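Local coordinates for protein hemoglobin (Mustelus griseus, PDB 1GCV) that carries oxygen from the gills to the peripheral tissues, binding it at the heme iron of a tetramer of two alpha and two beta chains, at residues B[71-74]-B[75-78]; B[127-130]-B[131-135]. All coordinates share one frame; numbering follows the deposited sequence.

Interaction 1 (B[71-74]-B[75-78]). With HEM (protoporphyrin IX containing Fe), chain F.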
loop_
_atom_site.group_PDB
_atom_site.type_symbol
_atom_site.label_atom_id
_atom_site.label_comp_id
_atom_site.label_asym_id
_atom_site.label_seq_id
_atom_site.Cartn_x
_atom_site.Cartn_y
_atom_site.Cartn_z
ATOM N N VAL B 71 22.880 -8.436 -1.484
ATOM C CA VAL B 71 22.418 -7.710 -0.301
ATOM C C VAL B 71 21.563 -8.607 0.598
ATOM O O VAL B 71 21.574 -8.458 1.817
ATOM C CB VAL B 71 21.624 -6.424 -0.685
ATOM C CG1 VAL B 71 21.069 -5.761 0.570
ATOM C CG2 VAL B 71 22.539 -5.440 -1.411
ATOM N N LYS B 72 20.840 -9.549 -0.003
ATOM C CA LYS B 72 20.001 -10.474 0.754
ATOM C C LYS B 72 20.822 -11.354 1.698
ATOM O O LYS B 72 20.434 -11.545 2.849
ATOM C CB LYS B 72 19.204 -11.373 -0.190
ATOM C CG LYS B 72 17.817 -10.861 -0.518
ATOM C CD LYS B 72 17.181 -11.709 -1.605
ATOM C CE LYS B 72 16.495 -10.844 -2.644
ATOM N NZ LYS B 72 15.054 -11.188 -2.767
ATOM N N THR B 73 21.945 -11.893 1.214
ATOM C CA THR B 73 22.807 -12.757 2.035
ATOM C C THR B 73 23.562 -11.944 3.086
ATOM O O THR B 73 23.763 -12.393 4.214
ATOM C CB THR B 73 23.859 -13.538 1.180
ATOM O OG1 THR B 73 23.613 -13.338 -0.217
ATOM C CG2 THR B 73 23.791 -15.022 1.481
ATOM N N LEU B 74 23.970 -10.742 2.703
ATOM C CA LEU B 74 24.705 -9.844 3.583
ATOM C C LEU B 74 23.863 -9.338 4.759
ATOM O O LEU B 74 24.381 -9.164 5.860
ATOM C CB LEU B 74 25.223 -8.657 2.763
ATOM C CG LEU B 74 25.923 -7.504 3.484
ATOM C CD1 LEU B 74 27.420 -7.790 3.585
ATOM C CD2 LEU B 74 25.667 -6.205 2.733
ATOM N N PHE B 75 22.570 -9.109 4.526
ATOM C CA PHE B 75 21.665 -8.598 5.560
ATOM C C PHE B 75 20.857 -9.685 6.277
ATOM O O PHE B 75 19.942 -9.376 7.041
ATOM C CB PHE B 75 20.682 -7.581 4.949
ATOM C CG PHE B 75 21.227 -6.174 4.830
ATOM C CD1 PHE B 75 20.413 -5.145 4.372
ATOM C CD2 PHE B 75 22.545 -5.878 5.164
ATOM C CE1 PHE B 75 20.898 -3.845 4.245
ATOM C CE2 PHE B 75 23.040 -4.578 5.041
ATOM C CZ PHE B 75 22.211 -3.561 4.579
ATOM N N LYS B 76 21.185 -10.952 6.047
ATOM C CA LYS B 76 20.440 -12.034 6.683
ATOM C C LYS B 76 20.363 -11.911 8.204
ATOM O O LYS B 76 19.287 -12.045 8.785
ATOM C CB LYS B 76 21.039 -13.393 6.311
ATOM C CG LYS B 76 19.991 -14.469 6.081
ATOM C CD LYS B 76 20.443 -15.813 6.624
ATOM C CE LYS B 76 21.305 -16.557 5.608
ATOM N NZ LYS B 76 20.796 -16.415 4.208
ATOM N N ASP B 77 21.499 -11.654 8.844
ATOM C CA ASP B 77 21.540 -11.519 10.294
ATOM C C ASP B 77 20.913 -10.220 10.769
ATOM O O ASP B 77 20.222 -10.198 11.785
ATOM C CB ASP B 77 22.979 -11.601 10.790
ATOM C CG ASP B 77 23.453 -13.026 10.950
ATOM O OD1 ASP B 77 22.602 -13.921 11.166
ATOM O OD2 ASP B 77 24.677 -13.252 10.858
ATOM N N LEU B 78 21.169 -9.136 10.043
ATOM C CA LEU B 78 20.610 -7.830 10.382
ATOM C C LEU B 78 19.089 -7.939 10.337
ATOM O O LEU B 78 18.379 -7.357 11.159
ATOM C CB LEU B 78 21.084 -6.777 9.378
ATOM C CG LEU B 78 20.668 -5.330 9.627
ATOM C CD1 LEU B 78 21.067 -4.937 11.024
ATOM C CD2 LEU B 78 21.331 -4.416 8.612
HETATM C CHA HEM F . 19.583 -1.268 14.933
HETATM C CHB HEM F . 20.383 -1.012 10.145
HETATM C CHC HEM F . 15.898 0.787 9.546
HETATM C CHD HEM F . 15.074 0.438 14.318
HETATM C C1A HEM F . 20.180 -1.319 13.670
HETATM C C2A HEM F . 21.553 -1.700 13.420
HETATM C C3A HEM F . 21.768 -1.634 12.089
HETATM C C4A HEM F . 20.538 -1.182 11.501
HETATM C CMA HEM F . 23.034 -2.023 11.342
HETATM C CAA HEM F . 22.589 -2.108 14.433
HETATM C CBA HEM F . 22.479 -3.597 14.630
HETATM C CGA HEM F . 22.984 -4.031 15.983
HETATM O O1A HEM F . 23.831 -4.946 16.031
HETATM O O2A HEM F . 22.533 -3.458 17.000
HETATM C C1B HEM F . 19.214 -0.575 9.563
HETATM C C2B HEM F . 19.105 -0.315 8.146
HETATM C C3B HEM F . 17.858 0.260 7.959
HETATM C C4B HEM F . 17.188 0.283 9.285
HETATM C CMB HEM F . 20.168 -0.673 7.091
HETATM C CAB HEM F . 17.395 0.797 6.752
HETATM C CBB HEM F . 16.160 0.454 6.160
HETATM C C1C HEM F . 15.257 0.818 10.804
HETATM C C2C HEM F . 13.948 1.437 11.069
HETATM C C3C HEM F . 13.700 1.255 12.404
HETATM C C4C HEM F . 14.881 0.617 12.963
HETATM C CMC HEM F . 13.062 2.218 10.094
HETATM C CAC HEM F . 12.517 1.522 13.111
HETATM C CBC HEM F . 11.776 2.711 13.015
HETATM C C1D HEM F . 16.220 -0.086 14.876
HETATM C C2D HEM F . 16.406 -0.207 16.301
HETATM C C3D HEM F . 17.675 -0.645 16.483
HETATM C C4D HEM F . 18.254 -0.864 15.166
HETATM C CMD HEM F . 15.359 0.049 17.375
HETATM C CAD HEM F . 18.388 -0.837 17.818
HETATM C CBD HEM F . 18.591 0.488 18.531
HETATM C CGD HEM F . 19.888 0.540 19.311
HETATM O O1D HEM F . 20.374 1.666 19.564
HETATM O O2D HEM F . 20.416 -0.538 19.668
HETATM N NA HEM F . 19.535 -1.020 12.472
HETATM N NB HEM F . 18.029 -0.255 10.260
HETATM N NC HEM F . 15.825 0.306 11.983
HETATM N ND HEM F . 17.341 -0.512 14.172
HETATM FE FE HEM F . 17.597 -0.621 12.189
HETATM O O HOH W 1 23.777 -9.482 8.665
#

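Interaction 2 (B[127-130]-B[131-135])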
loop_
_atom_site.group_PDB
_atom_site.type_symbol
_atom_site.label_atom_id
_atom_site.label_comp_id
_atom_site.label_asym_id
_atom_site.label_seq_id
_atom_site.Cartn_x
_atom_site.Cartn_y
_atom_site.Cartn_z
ATOM N N VAL B 127 17.125 -2.913 -0.672
ATOM C CA VAL B 127 17.538 -2.922 0.727
ATOM C C VAL B 127 16.371 -3.272 1.678
ATOM O O VAL B 127 16.566 -4.000 2.653
ATOM C CB VAL B 127 18.174 -1.558 1.106
ATOM C CG1 VAL B 127 18.142 -1.347 2.603
ATOM C CG2 VAL B 127 19.614 -1.511 0.604
ATOM N N ILE B 128 15.169 -2.768 1.386
ATOM C CA ILE B 128 13.976 -3.049 2.199
ATOM C C ILE B 128 13.649 -4.542 2.119
ATOM O O ILE B 128 13.308 -5.175 3.114
ATOM C CB ILE B 128 12.729 -2.271 1.684
ATOM C CG1 ILE B 128 12.956 -0.759 1.771
ATOM C CG2 ILE B 128 11.505 -2.676 2.480
ATOM C CD1 ILE B 128 13.166 -0.234 3.164
ATOM N N ASP B 129 13.749 -5.091 0.914
ATOM C CA ASP B 129 13.474 -6.499 0.658
ATOM C C ASP B 129 14.466 -7.404 1.388
ATOM O O ASP B 129 14.078 -8.399 1.984
ATOM C CB ASP B 129 13.518 -6.755 -0.856
ATOM C CG ASP B 129 13.652 -8.227 -1.204
ATOM O OD1 ASP B 129 14.739 -8.636 -1.673
ATOM O OD2 ASP B 129 12.667 -8.972 -1.017
ATOM N N ALA B 130 15.744 -7.049 1.350
ATOM C CA ALA B 130 16.774 -7.840 2.012
ATOM C C ALA B 130 16.590 -7.836 3.527
ATOM O O ALA B 130 16.702 -8.870 4.175
ATOM C CB ALA B 130 18.161 -7.303 1.652
ATOM N N ILE B 131 16.292 -6.671 4.090
ATOM C CA ILE B 131 16.123 -6.548 5.535
ATOM C C ILE B 131 14.760 -7.029 6.060
ATOM O O ILE B 131 14.586 -7.193 7.266
ATOM C CB ILE B 131 16.394 -5.083 5.992
ATOM C CG1 ILE B 131 16.870 -5.067 7.448
ATOM C CG2 ILE B 131 15.148 -4.228 5.805
ATOM C CD1 ILE B 131 17.432 -3.732 7.887
ATOM N N SER B 132 13.815 -7.272 5.151
ATOM C CA SER B 132 12.473 -7.746 5.507
ATOM C C SER B 132 12.354 -9.255 5.299
ATOM O O SER B 132 11.382 -9.872 5.718
ATOM C CB SER B 132 11.408 -7.056 4.643
ATOM O OG SER B 132 11.234 -5.700 5.010
ATOM N N LYS B 133 13.350 -9.835 4.645
ATOM C CA LYS B 133 13.385 -11.264 4.337
ATOM C C LYS B 133 13.202 -12.244 5.504
ATOM O O LYS B 133 12.376 -13.152 5.432
ATOM C CB LYS B 133 14.700 -11.596 3.615
ATOM C CG LYS B 133 14.647 -12.843 2.761
ATOM C CD LYS B 133 13.769 -12.621 1.547
ATOM C CE LYS B 133 14.603 -12.402 0.299
ATOM N NZ LYS B 133 15.480 -13.577 0.010
ATOM N N GLN B 134 13.971 -12.074 6.573
ATOM C CA GLN B 134 13.893 -12.993 7.703
ATOM C C GLN B 134 12.704 -12.835 8.648
ATOM O O GLN B 134 12.720 -13.369 9.757
ATOM C CB GLN B 134 15.195 -12.935 8.503
ATOM C CG GLN B 134 16.405 -13.441 7.730
ATOM C CD GLN B 134 16.060 -14.577 6.785
ATOM O OE1 GLN B 134 16.286 -14.485 5.576
ATOM N NE2 GLN B 134 15.504 -15.653 7.334
ATOM N N TYR B 135 11.678 -12.106 8.225
ATOM C CA TYR B 135 10.500 -11.943 9.062
ATOM C C TYR B 135 9.621 -13.158 8.815
ATOM O O TYR B 135 9.120 -13.362 7.713
ATOM C CB TYR B 135 9.740 -10.663 8.698
ATOM C CG TYR B 135 10.267 -9.435 9.398
ATOM C CD1 TYR B 135 9.635 -8.928 10.534
ATOM C CD2 TYR B 135 11.411 -8.793 8.939
ATOM C CE1 TYR B 135 10.134 -7.806 11.192
ATOM C CE2 TYR B 135 11.918 -7.675 9.586
ATOM C CZ TYR B 135 11.278 -7.187 10.710
ATOM O OH TYR B 135 11.791 -6.084 11.349
#

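Interaction 1 (B[71-74]-B[75-78])
Val-71, Leu-74 and Phe-75 make a local apolar contact at the junction where the short helix 71-74 gives way to helix 76-86, the proximal helix carrying the heme ligand His-82. Phe-75, the first residue to leave the helical path, is also the N-cap residue of the next helix. Its amide still closes a helical turn, with Phe-75 N donating to Val-71 O at 3.0 Å. With Val-71 CG1 anti to the backbone N (chi1 176°), that methyl points along the turn and meets the Phe-75 ring in a CH-pi contact, 4.3 Å from the centroid. Leu-78 CD2 covers the opposite face, 3.9 Å above the ring plane, so the phenyl is sandwiched between two methyls. Leu-74 adds CD2, 3.9 Å from Phe-75 CE2. Lys-76 N gives only a weak bond to Thr-73 O. A water bridges the kink, donating to Leu-74 O at 2.9 Å and accepting from Leu-78 N. Beyond the ring, Leu-78 CD1 rests 3.5 Å from HEM CMA, at the rim of the heme pocket. Phe-75 is thereby set between two long helices, touching Ala-60 and Ala-64 of helix 50-66 and Val-127 and Ala-130 of helix 114-132.

Interaction 2 (B[127-130]-B[131-135])
Ile-128 O receives the hydroxyl of Ser-132 one turn further on, the OG donor standing 2.9 Å away and 32° out of the carbonyl plane. Ser-132 OG lies beside its own backbone N (chi1 -72°), which folds the hydroxyl back over the preceding turn. The same carbonyl oxygen is also approached by Ile-131 CG2, at 3.4 Å. Regular helical bonding persists just before this point, with Ile-131 N donating to Val-127 O at 3.0 Å, and Ser-132 N gives a weak bond to Asp-129 O. An alanine here has no hydroxyl to offer, and Ile-128 O would probably be left without this bond, one link fewer between Ser-132 and the preceding turn. On the polar side, Asp-129 and Lys-133 run alongside each other, Asp-129 OD2 being 4.2 Å from Lys-133 CE; the charged ends stay apart, and Asp-129 is paired instead with Lys-72. A type I beta turn runs from Ser-132 to Tyr-135, whose ring presents its edge to Ile-131 O and whose OH is hydrogen-bonded to Val-88 O. A last helix that delivers Ile-131 to the heme pocket, followed by a penultimate tyrosine tied to the backbone beyond the proximal helix, is the characteristic C-terminal arrangement of hemoglobin chains.

Interactions 1 and 2 lie on the same side of the chain's centre, their own centres about 8 Å apart, and they pack directly against each other. A salt bridge from Lys-72 NZ to Asp-129 OD1, 2.8 Å long, joins them on the polar flank, while Val-71 CG1 meets Ala-130 CB at 3.5 Å on the apolar one. Further along, Lys-76 O is 3.4 Å from Gln-134 CG. Both contacts reach the heme pocket, 71-78 through Leu-78 and 127-135 through Ile-131, and these two side chains touch. The Ile-131 side chain comes within about 4 Å of that of the proximal ligand His-82, whose ND1 is hydrogen-bonded to Leu-78 O.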